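Local coordinates for AlyQ (Persicobacter sp. CCB-QB2, PDB 7D2A), which probably binds alginate through its family 32 carbohydrate-binding module, held here with a 4,5-unsaturated uronic acid sugar in its pocket, at residues A[36-44]-A[113-124]; A[67-75]-A[85-93]. All blocks are in the same frame, centred on the assembly; numbering follows the deposited sequence.

Contact 1: A[36-44]-A[113-124]; sequences WSANGSGQY and ITGFGNSSNTWN. With MAW (4-deoxy-alpha-L-erythro-hex-4-enopyranuronic acid), chain B; LGU (alpha-L-gulopyranuronic acid), chain C.
N124 meets A38 and G40 where the two sheets of the F5/8 type C beta-sandwich come together at one end, and both OD1 and ND2 of its amide have partners. Strand 36-39 runs antiparallel to strand 123-124, with A38 N donating to N124 O. N124 holds CG beside its own backbone N (chi1 -50°), which brings ND2 back to A38 O; that oxygen is gripped twice, from opposite faces of its plane, by N124 N (2.9 Å) and N124 ND2. The other N-H of ND2 reaches G40 O (2.8 Å), almost in the amide plane of N124 but well above the carbonyl plane of G40, while OD1 accepts from G117 N. One side chain thus ties strand 123-124 to the 40-43 turn and to strand 113-118. That type II turn carries the chain into the second sheet, where G42 N donates to G115 O (2.7 Å) and G115 N to Q43 O.

W123 lies between protein and sugar. CB of N39 sits over the centre of its six-membered ring at 3.4 Å, a CH-pi contact, and MAW packs on the opposite face, its C4 3.5 Å from W123 CD2. S37, beside the sugar, has its OG hydrogen-bonded to S125 and R35.

Asparagines brace the 118-123 loop. N118 OD1 accepts from S120 N, an Asx turn, and from N121 N, extending it to an Asx motif; N118 ND2 donates to W123 O and N121 OD1. The latter oxygen also accepts W123 N, closing a second Asx turn. So fixed, N121 donates from ND2 to O6A of the MAW carboxylate over 3.1 Å at a nearly straight 170°.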
ATOM      1  N   TRP A  36       2.785  -7.176  -6.087  1.00 10.59           N
ATOM      2  CA  TRP A  36       4.028  -6.402  -6.282  1.00 10.10           C
ATOM      3  C   TRP A  36       5.040  -6.893  -5.257  1.00 11.00           C
ATOM      4  O   TRP A  36       4.655  -7.090  -4.067  1.00 11.11           O
ATOM      5  CB  TRP A  36       3.730  -4.923  -6.011  1.00  9.99           C
ATOM      6  CG  TRP A  36       4.964  -4.101  -5.802  1.00 10.88           C
ATOM      7  CD1 TRP A  36       5.911  -3.787  -6.711  1.00 10.93           C
ATOM      8  CD2 TRP A  36       5.385  -3.489  -4.574  1.00 11.38           C
ATOM      9  NE1 TRP A  36       6.898  -3.015  -6.173  1.00 11.51           N
ATOM     10  CE2 TRP A  36       6.596  -2.810  -4.848  1.00 11.18           C
ATOM     11  CE3 TRP A  36       4.855  -3.425  -3.284  1.00 11.98           C
ATOM     12  CZ2 TRP A  36       7.276  -2.049  -3.881  1.00 12.07           C
ATOM     13  CZ3 TRP A  36       5.556  -2.744  -2.315  1.00 11.98           C
ATOM     14  CH2 TRP A  36       6.735  -2.029  -2.618  1.00 11.58           C
ATOM     15  N   SER A  37       6.286  -7.099  -5.664  1.00 11.29           N
ATOM     16  CA  SER A  37       7.378  -7.460  -4.747  1.00 11.04           C
ATOM     17  C   SER A  37       8.560  -6.545  -5.004  1.00 12.01           C
ATOM     18  O   SER A  37       8.986  -6.419  -6.161  1.00 11.78           O
ATOM     19  CB  SER A  37       7.776  -8.903  -4.864  1.00 11.29           C
ATOM     20  OG  SER A  37       6.736  -9.803  -4.500  1.00 12.28           O
ATOM     21  N   ALA A  38       9.167  -6.097  -3.930  1.00 12.07           N
ATOM     22  CA  ALA A  38      10.453  -5.374  -3.962  1.00 12.44           C
ATOM     23  C   ALA A  38      11.199  -5.717  -2.692  1.00 13.53           C
ATOM     24  O   ALA A  38      10.634  -5.653  -1.594  1.00 13.38           O
ATOM     25  CB  ALA A  38      10.231  -3.880  -4.128  1.00 13.87           C
ATOM     26  N   ASN A  39      12.493  -5.964  -2.839  1.00 14.58           N
ATOM     27  CA  ASN A  39      13.301  -6.474  -1.729  1.00 14.90           C
ATOM     28  C   ASN A  39      13.994  -5.311  -1.031  1.00 15.27           C
ATOM     29  O   ASN A  39      14.584  -4.447  -1.732  1.00 16.84           O
ATOM     30  CB  ASN A  39      14.309  -7.510  -2.207  1.00 15.65           C
ATOM     31  CG  ASN A  39      14.930  -8.263  -1.050  1.00 19.90           C
ATOM     32  OD1 ASN A  39      14.393  -8.358   0.057  1.00 16.85           O
ATOM     33  ND2 ASN A  39      16.111  -8.792  -1.319  1.00 23.12           N
ATOM     34  N   GLY A  40      13.901  -5.307   0.295  1.00 15.43           N
ATOM     35  CA  GLY A  40      14.686  -4.399   1.135  1.00 16.86           C
ATOM     36  C   GLY A  40      13.858  -3.382   1.873  1.00 16.83           C
ATOM     37  O   GLY A  40      12.845  -2.865   1.358  1.00 15.99           O
ATOM     38  N   SER A  41      14.281  -3.076   3.081  1.00 17.62           N
ATOM     39  CA  SER A  41      13.624  -2.077   3.940  1.00 17.14           C
ATOM     40  C   SER A  41      13.741  -0.709   3.270  1.00 17.71           C
ATOM     41  O   SER A  41      14.840  -0.366   2.770  1.00 18.08           O
ATOM     42  CB  SER A  41      14.193  -2.123   5.320  1.00 18.67           C
ATOM     43  OG  SER A  41      13.689  -1.047   6.055  1.00 21.33           O
ATOM     44  N   GLY A  42      12.614  -0.009   3.120  1.00 15.21           N
ATOM     45  CA  GLY A  42      12.552   1.336   2.547  1.00 15.10           C
ATOM     46  C   GLY A  42      12.031   1.362   1.117  1.00 12.69           C
ATOM     47  O   GLY A  42      11.893   2.490   0.557  1.00 14.74           O
ATOM     48  N   GLN A  43      11.815   0.212   0.491  1.00 13.47           N
ATOM     49  CA  GLN A  43      11.160   0.132  -0.841  0.50 13.12           C
ATOM     50  C   GLN A  43       9.748   0.702  -0.697  1.00 13.27           C
ATOM     51  O   GLN A  43       9.195   0.588   0.388  1.00 13.58           O
ATOM     52  CB  GLN A  43      11.081  -1.301  -1.360  0.50 13.74           C
ATOM     53  CG  GLN A  43      12.432  -1.974  -1.601  0.50 13.42           C
ATOM     54  CD  GLN A  43      13.103  -1.579  -2.900  0.50 13.68           C
ATOM     55  OE1 GLN A  43      12.804  -0.568  -3.527  0.50 14.60           O
ATOM     56  NE2 GLN A  43      14.093  -2.360  -3.304  0.50 14.02           N
ATOM     57  N   TYR A  44       9.179   1.229  -1.757  1.00 12.48           N
ATOM     58  CA  TYR A  44       7.823   1.827  -1.667  1.00 12.74           C
ATOM     59  C   TYR A  44       7.075   1.723  -2.966  1.00 12.62           C
ATOM     60  O   TYR A  44       7.650   1.507  -4.032  1.00 11.08           O
ATOM     61  CB  TYR A  44       7.920   3.283  -1.225  1.00 13.25           C
ATOM     62  CG  TYR A  44       8.824   4.167  -2.027  1.00 13.91           C
ATOM     63  CD1 TYR A  44       8.442   4.680  -3.245  1.00 13.51           C
ATOM     64  CD2 TYR A  44      10.069   4.524  -1.518  1.00 14.98           C
ATOM     65  CE1 TYR A  44       9.257   5.569  -3.935  1.00 14.55           C
ATOM     66  CE2 TYR A  44      10.870   5.432  -2.188  1.00 15.04           C
ATOM     67  CZ  TYR A  44      10.475   5.950  -3.403  1.00 16.53           C
ATOM     68  OH  TYR A  44      11.319   6.794  -4.086  1.00 20.17           O
ATOM     69  N   ILE A 113       2.890   3.555   0.083  1.00 10.57           N
ATOM     70  CA  ILE A 113       3.185   2.562   1.116  1.00  9.91           C
ATOM     71  C   ILE A 113       4.670   2.276   1.082  1.00 11.34           C
ATOM     72  O   ILE A 113       5.140   1.857   0.053  1.00 11.47           O
ATOM     73  CB  ILE A 113       2.359   1.267   0.953  1.00 10.88           C
ATOM     74  CG1 ILE A 113       0.867   1.586   1.017  1.00 11.71           C
ATOM     75  CG2 ILE A 113       2.825   0.262   1.961  1.00 11.42           C
ATOM     76  CD1 ILE A 113      -0.014   0.394   0.759  1.00 12.50           C
ATOM     77  N   THR A 114       5.344   2.513   2.195  1.00 11.97           N
ATOM     78  CA  THR A 114       6.776   2.202   2.357  1.00 11.97           C
ATOM     79  C   THR A 114       6.865   0.946   3.198  1.00 13.23           C
ATOM     80  O   THR A 114       6.233   0.867   4.238  1.00 12.55           O
ATOM     81  CB  THR A 114       7.562   3.373   2.968  1.00 11.84           C
ATOM     82  OG1 THR A 114       7.424   4.531   2.155  1.00 12.82           O
ATOM     83  CG2 THR A 114       9.012   2.992   3.106  1.00 13.01           C
ATOM     84  N   GLY A 115       7.603  -0.062   2.706  1.00 12.00           N
ATOM     85  CA  GLY A 115       7.765  -1.314   3.434  1.00 11.49           C
ATOM     86  C   GLY A 115       9.108  -1.444   4.099  1.00 11.77           C
ATOM     87  O   GLY A 115      10.112  -0.922   3.505  1.00 13.73           O
ATOM     88  N   PHE A 116       9.120  -2.156   5.228  1.00 13.68           N
ATOM     89  CA  PHE A 116      10.333  -2.334   6.077  1.00 14.21           C
ATOM     90  C   PHE A 116      10.689  -3.799   6.179  1.00 14.84           C
ATOM     91  O   PHE A 116      11.317  -4.205   7.169  1.00 16.64           O
ATOM     92  CB  PHE A 116      10.153  -1.644   7.423  1.00 14.54           C
ATOM     93  CG  PHE A 116       9.865  -0.185   7.234  1.00 15.71           C
ATOM     94  CD1 PHE A 116      10.827   0.634   6.686  1.00 16.87           C
ATOM     95  CD2 PHE A 116       8.630   0.348   7.547  1.00 16.85           C
ATOM     96  CE1 PHE A 116      10.566   1.974   6.454  1.00 17.78           C
ATOM     97  CE2 PHE A 116       8.367   1.688   7.316  1.00 17.84           C
ATOM     98  CZ  PHE A 116       9.341   2.500   6.761  1.00 18.14           C
ATOM     99  N   GLY A 117      10.312  -4.603   5.193  1.00 13.59           N
ATOM    100  CA  GLY A 117      10.480  -6.059   5.249  1.00 15.58           C
ATOM    101  C   GLY A 117       9.528  -6.694   6.222  1.00 16.70           C
ATOM    102  O   GLY A 117       8.631  -6.012   6.763  1.00 14.87           O
ATOM    103  N   ASN A 118       9.730  -7.965   6.513  1.00 14.89           N
ATOM    104  CA  ASN A 118       8.713  -8.748   7.217  1.00 14.61           C
ATOM    105  C   ASN A 118       9.419  -9.710   8.174  1.00 15.20           C
ATOM    106  O   ASN A 118      10.671  -9.726   8.216  1.00 16.09           O
ATOM    107  CB  ASN A 118       7.825  -9.448   6.197  1.00 12.90           C
ATOM    108  CG  ASN A 118       8.550 -10.498   5.363  1.00 14.10           C
ATOM    109  OD1 ASN A 118       8.829 -11.583   5.863  1.00 15.07           O
ATOM    110  ND2 ASN A 118       8.816 -10.237   4.092  1.00 14.84           N
ATOM    111  N   SER A 119       8.639 -10.495   8.868  1.00 16.33           N
ATOM    112  CA  SER A 119       9.130 -11.319  10.002  1.00 16.65           C
ATOM    113  C   SER A 119       9.845 -12.555   9.452  1.00 20.09           C
ATOM    114  O   SER A 119      10.533 -13.237  10.281  1.00 19.97           O
ATOM    115  CB  SER A 119       7.972 -11.650  10.892  1.00 16.31           C
ATOM    116  OG  SER A 119       6.970 -12.312  10.154  1.00 16.72           O
ATOM    117  N   SER A 120       9.727 -12.850   8.152  1.00 19.09           N
ATOM    118  CA  SER A 120      10.397 -14.008   7.490  0.50 20.07           C
ATOM    119  C   SER A 120      11.632 -13.571   6.691  1.00 21.73           C
ATOM    120  O   SER A 120      12.707 -14.261   6.785  1.00 21.24           O
ATOM    121  CB  SER A 120       9.457 -14.753   6.605  0.50 20.74           C
ATOM    122  OG  SER A 120       8.483 -15.443   7.357  0.50 22.00           O
ATOM    123  N   ASN A 121      11.524 -12.500   5.896  1.00 18.23           N
ATOM    124  CA  ASN A 121      12.658 -12.067   5.046  1.00 18.13           C
ATOM    125  C   ASN A 121      12.545 -10.556   4.824  1.00 17.02           C
ATOM    126  O   ASN A 121      11.640  -9.922   5.457  1.00 15.44           O
ATOM    127  CB  ASN A 121      12.718 -12.914   3.779  1.00 17.99           C
ATOM    128  CG  ASN A 121      11.481 -12.778   2.931  1.00 18.74           C
ATOM    129  OD1 ASN A 121      10.913 -11.692   2.892  1.00 17.45           O
ATOM    130  ND2 ASN A 121      11.063 -13.854   2.280  1.00 19.12           N
ATOM    131  N   THR A 122      13.385  -9.989   3.978  1.00 17.10           N
ATOM    132  CA  THR A 122      13.493  -8.531   3.741  1.00 17.12           C
ATOM    133  C   THR A 122      12.551  -8.068   2.633  1.00 13.68           C
ATOM    134  O   THR A 122      12.603  -6.865   2.327  1.00 14.65           O
ATOM    135  CB  THR A 122      14.937  -8.126   3.436  1.00 19.81           C
ATOM    136  OG1 THR A 122      15.414  -8.993   2.405  1.00 23.13           O
ATOM    137  CG2 THR A 122      15.724  -8.163   4.734  1.00 22.57           C
ATOM    138  N   TRP A 123      11.715  -8.976   2.114  1.00 14.13           N
ATOM    139  CA  TRP A 123      10.841  -8.611   0.976  1.00 14.01           C
ATOM    140  C   TRP A 123       9.634  -7.786   1.443  1.00 12.55           C
ATOM    141  O   TRP A 123       9.151  -7.882   2.586  1.00 12.23           O
ATOM    142  CB  TRP A 123      10.365  -9.822   0.175  1.00 13.93           C
ATOM    143  CG  TRP A 123      11.470 -10.387  -0.654  1.00 14.93           C
ATOM    144  CD1 TRP A 123      12.451 -11.278  -0.291  1.00 17.45           C
ATOM    145  CD2 TRP A 123      11.712 -10.025  -2.006  1.00 15.03           C
ATOM    146  NE1 TRP A 123      13.268 -11.500  -1.375  1.00 16.26           N
ATOM    147  CE2 TRP A 123      12.852 -10.738  -2.435  1.00 16.43           C
ATOM    148  CE3 TRP A 123      11.047  -9.198  -2.922  1.00 14.81           C
ATOM    149  CZ2 TRP A 123      13.351 -10.627  -3.725  1.00 15.07           C
ATOM    150  CZ3 TRP A 123      11.538  -9.112  -4.193  1.00 15.40           C
ATOM    151  CH2 TRP A 123      12.672  -9.833  -4.611  1.00 15.46           C
ATOM    152  N   ASN A 124       9.146  -6.986   0.520  1.00 13.18           N
ATOM    153  CA  ASN A 124       7.854  -6.275   0.656  1.00 12.16           C
ATOM    154  C   ASN A 124       6.982  -6.751  -0.492  1.00 11.14           C
ATOM    155  O   ASN A 124       7.288  -6.508  -1.661  1.00 12.04           O
ATOM    156  CB  ASN A 124       8.031  -4.767   0.555  1.00 13.01           C
ATOM    157  CG  ASN A 124       9.123  -4.294   1.474  1.00 12.14           C
ATOM    158  OD1 ASN A 124       8.877  -4.214   2.673  1.00 11.95           O
ATOM    159  ND2 ASN A 124      10.318  -4.052   0.908  1.00 13.16           N
TER
HETATM  160  C1  MAW B   2      11.064 -13.948  -2.913  1.00 19.57           C
HETATM  161  C2  MAW B   2      10.444 -13.810  -4.246  1.00 17.55           C
HETATM  162  O2  MAW B   2       9.459 -14.840  -4.544  1.00 20.91           O
HETATM  163  C3  MAW B   2       9.787 -12.402  -4.272  1.00 18.42           C
HETATM  164  O3  MAW B   2       8.896 -12.273  -5.364  1.00 16.27           O
HETATM  165  C4  MAW B   2       9.050 -12.169  -2.943  1.00 19.10           C
HETATM  166  C5  MAW B   2       9.145 -12.971  -1.911  1.00 18.02           C
HETATM  167  O5  MAW B   2      10.023 -14.130  -1.940  1.00 19.81           O
HETATM  168  C6  MAW B   2       8.476 -12.780  -0.657  1.00 17.16           C
HETATM  169  O6A MAW B   2       8.718 -13.617   0.269  1.00 16.45           O
HETATM  170  O6B MAW B   2       7.704 -11.767  -0.454  1.00 14.68           O
HETATM  171  C1  LGU C   1      12.782 -17.881  -1.190  1.00 45.65           C
HETATM  172  C2  LGU C   1      11.947 -16.791  -0.499  1.00 42.89           C
HETATM  173  O2  LGU C   1      11.860 -17.025   0.901  1.00 48.05           O
HETATM  174  C3  LGU C   1      12.566 -15.421  -0.625  1.00 38.85           C
HETATM  175  O3  LGU C   1      13.637 -15.281   0.339  1.00 42.93           O
HETATM  176  C4  LGU C   1      13.031 -15.188  -2.055  1.00 34.68           C
HETATM  177  O4  LGU C   1      11.870 -15.157  -2.884  1.00 22.73           O
HETATM  178  C5  LGU C   1      13.908 -16.296  -2.629  1.00 38.20           C
HETATM  179  O5  LGU C   1      13.176 -17.548  -2.535  1.00 42.90           O
HETATM  180  C6  LGU C   1      14.159 -15.850  -4.046  1.00 42.77           C
HETATM  181  O6B LGU C   1      14.818 -14.792  -4.233  1.00 46.07           O
HETATM  182  O6A LGU C   1      13.631 -16.490  -4.980  1.00 44.29           O
HETATM  183  O1  LGU C   1      13.962 -18.011  -0.392  1.00 45.49           O

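Contact 2: A[67-75]-A[85-93]. With MAW (4-deoxy-alpha-L-erythro-hex-4-enopyranuronic acid), chain B.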
ATOM      1  N   SER A  67       0.739 -15.659   7.446  1.00 13.14           N
ATOM      2  CA  SER A  67       1.881 -16.434   8.006  0.50 13.56           C
ATOM      3  C   SER A  67       3.089 -15.554   8.343  1.00 14.26           C
ATOM      4  O   SER A  67       4.085 -16.101   8.857  1.00 15.31           O
ATOM      5  CB  SER A  67       2.276 -17.555   7.090  0.50 13.21           C
ATOM      6  OG  SER A  67       2.926 -17.068   5.923  0.50 13.02           O
ATOM      7  N   ARG A  68       3.008 -14.242   8.148  1.00 12.80           N
ATOM      8  CA  ARG A  68       4.117 -13.358   8.513  1.00 12.57           C
ATOM      9  C   ARG A  68       3.575 -11.941   8.704  1.00 13.39           C
ATOM     10  O   ARG A  68       2.512 -11.622   8.145  1.00 12.87           O
ATOM     11  CB  ARG A  68       5.204 -13.427   7.442  1.00 14.14           C
ATOM     12  CG  ARG A  68       4.862 -12.644   6.184  1.00 13.50           C
ATOM     13  CD  ARG A  68       5.758 -13.040   5.036  1.00 14.39           C
ATOM     14  NE  ARG A  68       5.778 -12.023   3.986  1.00 13.57           N
ATOM     15  CZ  ARG A  68       6.466 -12.131   2.863  1.00 12.54           C
ATOM     16  NH1 ARG A  68       7.173 -13.242   2.575  1.00 14.90           N
ATOM     17  NH2 ARG A  68       6.422 -11.124   2.017  1.00 13.21           N
ATOM     18  N   THR A  69       4.320 -11.147   9.445  1.00 12.71           N
ATOM     19  CA  THR A  69       3.991  -9.731   9.687  1.00 13.06           C
ATOM     20  C   THR A  69       4.957  -8.851   8.894  1.00 13.82           C
ATOM     21  O   THR A  69       6.166  -9.171   8.781  1.00 15.40           O
ATOM     22  CB  THR A  69       4.038  -9.396  11.182  1.00 14.97           C
ATOM     23  OG1 THR A  69       5.339  -9.729  11.694  1.00 14.86           O
ATOM     24  CG2 THR A  69       2.992 -10.165  11.958  1.00 15.74           C
ATOM     25  N   SER A  70       4.458  -7.778   8.321  1.00 13.42           N
ATOM     26  CA  SER A  70       5.237  -6.899   7.453  1.00 13.30           C
ATOM     27  C   SER A  70       5.129  -5.471   7.990  1.00 13.63           C
ATOM     28  O   SER A  70       4.022  -4.998   8.234  1.00 13.66           O
ATOM     29  CB  SER A  70       4.778  -7.065   5.978  1.00 15.47           C
ATOM     30  OG  SER A  70       5.866  -6.997   5.050  1.00 19.53           O
ATOM     31  N   GLY A  71       6.262  -4.811   8.186  1.00 12.76           N
ATOM     32  CA  GLY A  71       6.286  -3.428   8.671  1.00 12.72           C
ATOM     33  C   GLY A  71       6.148  -2.431   7.542  1.00 11.26           C
ATOM     34  O   GLY A  71       6.589  -2.676   6.423  1.00 12.42           O
ATOM     35  N   PHE A  72       5.403  -1.360   7.786  1.00 12.01           N
ATOM     36  CA  PHE A  72       5.113  -0.377   6.724  1.00 11.54           C
ATOM     37  C   PHE A  72       4.700   0.964   7.321  1.00 11.29           C
ATOM     38  O   PHE A  72       4.441   1.090   8.499  1.00 12.04           O
ATOM     39  CB  PHE A  72       4.008  -0.903   5.796  1.00 11.77           C
ATOM     40  CG  PHE A  72       2.659  -0.918   6.441  1.00 12.04           C
ATOM     41  CD1 PHE A  72       2.256  -1.972   7.250  1.00 11.28           C
ATOM     42  CD2 PHE A  72       1.785   0.145   6.263  1.00 11.80           C
ATOM     43  CE1 PHE A  72       1.012  -1.976   7.868  1.00 12.82           C
ATOM     44  CE2 PHE A  72       0.566   0.162   6.911  1.00 12.56           C
ATOM     45  CZ  PHE A  72       0.188  -0.875   7.732  1.00 12.39           C
ATOM     46  N   SER A  73       4.688   1.965   6.476  1.00 11.78           N
ATOM     47  CA  SER A  73       4.138   3.283   6.783  1.00 12.08           C
ATOM     48  C   SER A  73       3.401   3.744   5.535  1.00 12.36           C
ATOM     49  O   SER A  73       3.730   3.315   4.404  1.00 13.29           O
ATOM     50  CB  SER A  73       5.165   4.222   7.295  1.00 14.86           C
ATOM     51  OG  SER A  73       6.095   4.514   6.318  1.00 18.68           O
ATOM     52  N   ILE A  74       2.429   4.612   5.747  1.00 10.92           N
ATOM     53  CA  ILE A  74       1.638   5.230   4.666  1.00 10.91           C
ATOM     54  C   ILE A  74       1.906   6.728   4.702  1.00 11.69           C
ATOM     55  O   ILE A  74       1.749   7.337   5.800  1.00 10.80           O
ATOM     56  CB  ILE A  74       0.146   4.897   4.834  1.00 10.83           C
ATOM     57  CG1 ILE A  74      -0.100   3.383   4.954  1.00 10.48           C
ATOM     58  CG2 ILE A  74      -0.679   5.539   3.728  1.00 12.37           C
ATOM     59  CD1 ILE A  74      -1.527   3.015   5.266  1.00 11.72           C
ATOM     60  N   SER A  75       2.185   7.288   3.564  1.00 11.53           N
ATOM     61  CA  SER A  75       2.367   8.751   3.418  1.00 11.79           C
ATOM     62  C   SER A  75       1.503   9.231   2.282  1.00 12.19           C
ATOM     63  O   SER A  75       1.186   8.470   1.346  1.00 12.89           O
ATOM     64  CB  SER A  75       3.814   9.136   3.259  1.00 14.08           C
ATOM     65  OG  SER A  75       4.437   8.569   2.101  1.00 14.43           O
ATOM     66  N   GLU A  85       3.578  11.514   6.382  1.00 12.57           N
ATOM     67  CA  GLU A  85       3.269  10.198   6.974  1.00 13.27           C
ATOM     68  C   GLU A  85       1.960  10.299   7.779  1.00 13.31           C
ATOM     69  O   GLU A  85       1.854  11.121   8.688  1.00 13.35           O
ATOM     70  CB  GLU A  85       4.418   9.655   7.831  1.00 13.52           C
ATOM     71  CG  GLU A  85       4.141   8.260   8.316  1.00 15.40           C
ATOM     72  CD  GLU A  85       5.319   7.647   9.052  1.00 18.15           C
ATOM     73  OE1 GLU A  85       6.424   7.590   8.446  1.00 23.58           O
ATOM     74  OE2 GLU A  85       5.144   7.395  10.223  1.00 20.03           O
ATOM     75  N   VAL A  86       0.993   9.439   7.488  1.00 12.03           N
ATOM     76  CA  VAL A  86      -0.301   9.397   8.195  1.00 10.89           C
ATOM     77  C   VAL A  86      -0.521   8.119   9.009  1.00 11.18           C
ATOM     78  O   VAL A  86      -1.490   8.098   9.741  1.00 11.60           O
ATOM     79  CB  VAL A  86      -1.468   9.656   7.218  1.00 11.66           C
ATOM     80  CG1 VAL A  86      -1.390  11.051   6.622  1.00 12.50           C
ATOM     81  CG2 VAL A  86      -1.540   8.619   6.088  1.00 11.57           C
ATOM     82  N   TYR A  87       0.287   7.095   8.799  1.00 10.58           N
ATOM     83  CA  TYR A  87       0.111   5.786   9.442  1.00 11.12           C
ATOM     84  C   TYR A  87       1.450   5.065   9.458  1.00 10.86           C
ATOM     85  O   TYR A  87       2.256   5.190   8.515  1.00 10.88           O
ATOM     86  CB  TYR A  87      -0.894   4.913   8.676  1.00 10.76           C
ATOM     87  CG  TYR A  87      -1.442   3.765   9.486  1.00 11.74           C
ATOM     88  CD1 TYR A  87      -0.781   2.555   9.527  1.00 12.43           C
ATOM     89  CD2 TYR A  87      -2.673   3.843  10.135  1.00 12.08           C
ATOM     90  CE1 TYR A  87      -1.270   1.482  10.245  1.00 12.31           C
ATOM     91  CE2 TYR A  87      -3.187   2.771  10.861  1.00 12.82           C
ATOM     92  CZ  TYR A  87      -2.456   1.591  10.941  1.00 12.71           C
ATOM     93  OH  TYR A  87      -2.916   0.502  11.630  1.00 16.82           O
ATOM     94  N   SER A  88       1.703   4.368  10.527  1.00 11.98           N
ATOM     95  CA  SER A  88       2.887   3.492  10.625  1.00 13.25           C
ATOM     96  C   SER A  88       2.493   2.288  11.460  1.00 12.40           C
ATOM     97  O   SER A  88       1.819   2.433  12.536  1.00 15.11           O
ATOM     98  CB  SER A  88       4.022   4.249  11.213  1.00 15.52           C
ATOM     99  OG  SER A  88       5.159   3.416  11.262  1.00 23.16           O
ATOM    100  N   GLY A  89       2.836   1.092  11.010  1.00 13.38           N
ATOM    101  CA  GLY A  89       2.486  -0.087  11.797  1.00 14.75           C
ATOM    102  C   GLY A  89       3.057  -1.340  11.190  1.00 13.49           C
ATOM    103  O   GLY A  89       4.034  -1.282  10.419  1.00 13.30           O
ATOM    104  N   THR A  90       2.419  -2.439  11.527  1.00 14.23           N
ATOM    105  CA  THR A  90       2.834  -3.787  11.116  1.00 13.90           C
ATOM    106  C   THR A  90       1.558  -4.530  10.749  1.00 14.44           C
ATOM    107  O   THR A  90       0.614  -4.442  11.512  1.00 17.34           O
ATOM    108  CB  THR A  90       3.541  -4.510  12.257  1.00 17.09           C
ATOM    109  OG1 THR A  90       4.630  -3.676  12.661  1.00 19.60           O
ATOM    110  CG2 THR A  90       4.026  -5.868  11.850  1.00 17.95           C
ATOM    111  N   SER A  91       1.576  -5.245   9.664  1.00 14.37           N
ATOM    112  CA  SER A  91       0.420  -6.036   9.217  1.00 12.97           C
ATOM    113  C   SER A  91       0.155  -7.066  10.308  1.00 13.98           C
ATOM    114  O   SER A  91       1.084  -7.426  11.093  1.00 12.94           O
ATOM    115  CB  SER A  91       0.656  -6.638   7.878  1.00 14.22           C
ATOM    116  OG  SER A  91       1.637  -7.655   7.930  1.00 14.63           O
ATOM    117  N   SER A  92      -1.060  -7.607  10.338  1.00 13.81           N
ATOM    118  CA  SER A  92      -1.510  -8.473  11.449  1.00 13.48           C
ATOM    119  C   SER A  92      -0.824  -9.841  11.425  1.00 13.36           C
ATOM    120  O   SER A  92      -0.701 -10.437  12.521  1.00 14.32           O
ATOM    121  CB  SER A  92      -2.989  -8.613  11.441  1.00 13.21           C
ATOM    122  OG  SER A  92      -3.429  -9.410  10.372  1.00 13.26           O
ATOM    123  N   GLY A  93      -0.463 -10.338  10.239  1.00 12.01           N
ATOM    124  CA  GLY A  93      -0.044 -11.734  10.078  1.00 13.30           C
ATOM    125  C   GLY A  93      -1.186 -12.720  10.273  1.00 14.11           C
ATOM    126  O   GLY A  93      -0.913 -13.940  10.366  1.00 13.30           O
TER
HETATM  127  C1  MAW B   2      11.064 -13.948  -2.913  1.00 19.57           C
HETATM  128  C2  MAW B   2      10.444 -13.810  -4.246  1.00 17.55           C
HETATM  129  O2  MAW B   2       9.459 -14.840  -4.544  1.00 20.91           O
HETATM  130  C3  MAW B   2       9.787 -12.402  -4.272  1.00 18.42           C
HETATM  131  O3  MAW B   2       8.896 -12.273  -5.364  1.00 16.27           O
HETATM  132  C4  MAW B   2       9.050 -12.169  -2.943  1.00 19.10           C
HETATM  133  C5  MAW B   2       9.145 -12.971  -1.911  1.00 18.02           C
HETATM  134  O5  MAW B   2      10.023 -14.130  -1.940  1.00 19.81           O
HETATM  135  C6  MAW B   2       8.476 -12.780  -0.657  1.00 17.16           C
HETATM  136  O6A MAW B   2       8.718 -13.617   0.269  1.00 16.45           O
HETATM  137  O6B MAW B   2       7.704 -11.767  -0.454  1.00 14.68           O
HETATM  138  O   HOH W   1       2.051  -9.788   6.198  1.00 14.82           O
HETATM  139  O   HOH W   2       8.023   5.564   8.401  1.00 24.61           O
HETATM  140  O   HOH W   3       5.694   6.996   5.273  1.00 35.91           O
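The rings of F72 and Y87 meet rim to rim on the inner face of a beta hairpin, strands 70-75 and 85-90, their planes only 8° apart and their centroids separated by 5.8 Å. Neither lies over the other; CZ of F72 touches CE1 of Y87, and Y101 of the facing sheet meets both rings. Beside them I74 lays CD1 against Y87 CB and CG2 against V86 CG2. V86 and Y87 together face I74 in a classic beta bulge: I74 O takes V86 N at 2.8 Å and Y87 N only weakly.

Just past the end of strand 85-90, the buried S91 holds S70, the first residue of its partner strand: S91 N donates to S70 O (2.8 Å) and S91 OG accepts from S70 N (2.9 Å). A water joins S91 OG to R68 O.

The opposite face is polar. Two waters link S73 OG with E85 OE1, one of them through a weak bond to the carboxylate.

R68 leaves this edge for the glycan. Its CB points away from 85-93; with CG between the backbone N and the carbonyl carbon (chi1 77°) and the chain extended from CG to NE, the guanidinium comes edge-on to the MAW carboxylate, where NH1 donates to O6A (2.8 Å) and NH2 to O6B (2.9 Å).

In the fold
After two short strands, 7-8 and 13-16, the chain reaches 36-44, which passes from one sheet of the sandwich into the other. Before its partner 113-124 arrives, 68 residues intervene, and contact 2 falls wholly within them: 67-75 turns back after nine residues to pair with 85-93 as a hairpin at the border of the second sheet. Contact 1 then closes the long loop, so the two nest without crossing. Strand 110-118 joins them, lying between 43-49 and 70-77, with F116 N probably hydrogen-bonded to G71 O and S119 N to T69 O. Contact 1 links the two sheets; contact 2 adds the hairpin, and both reach the uronic acid.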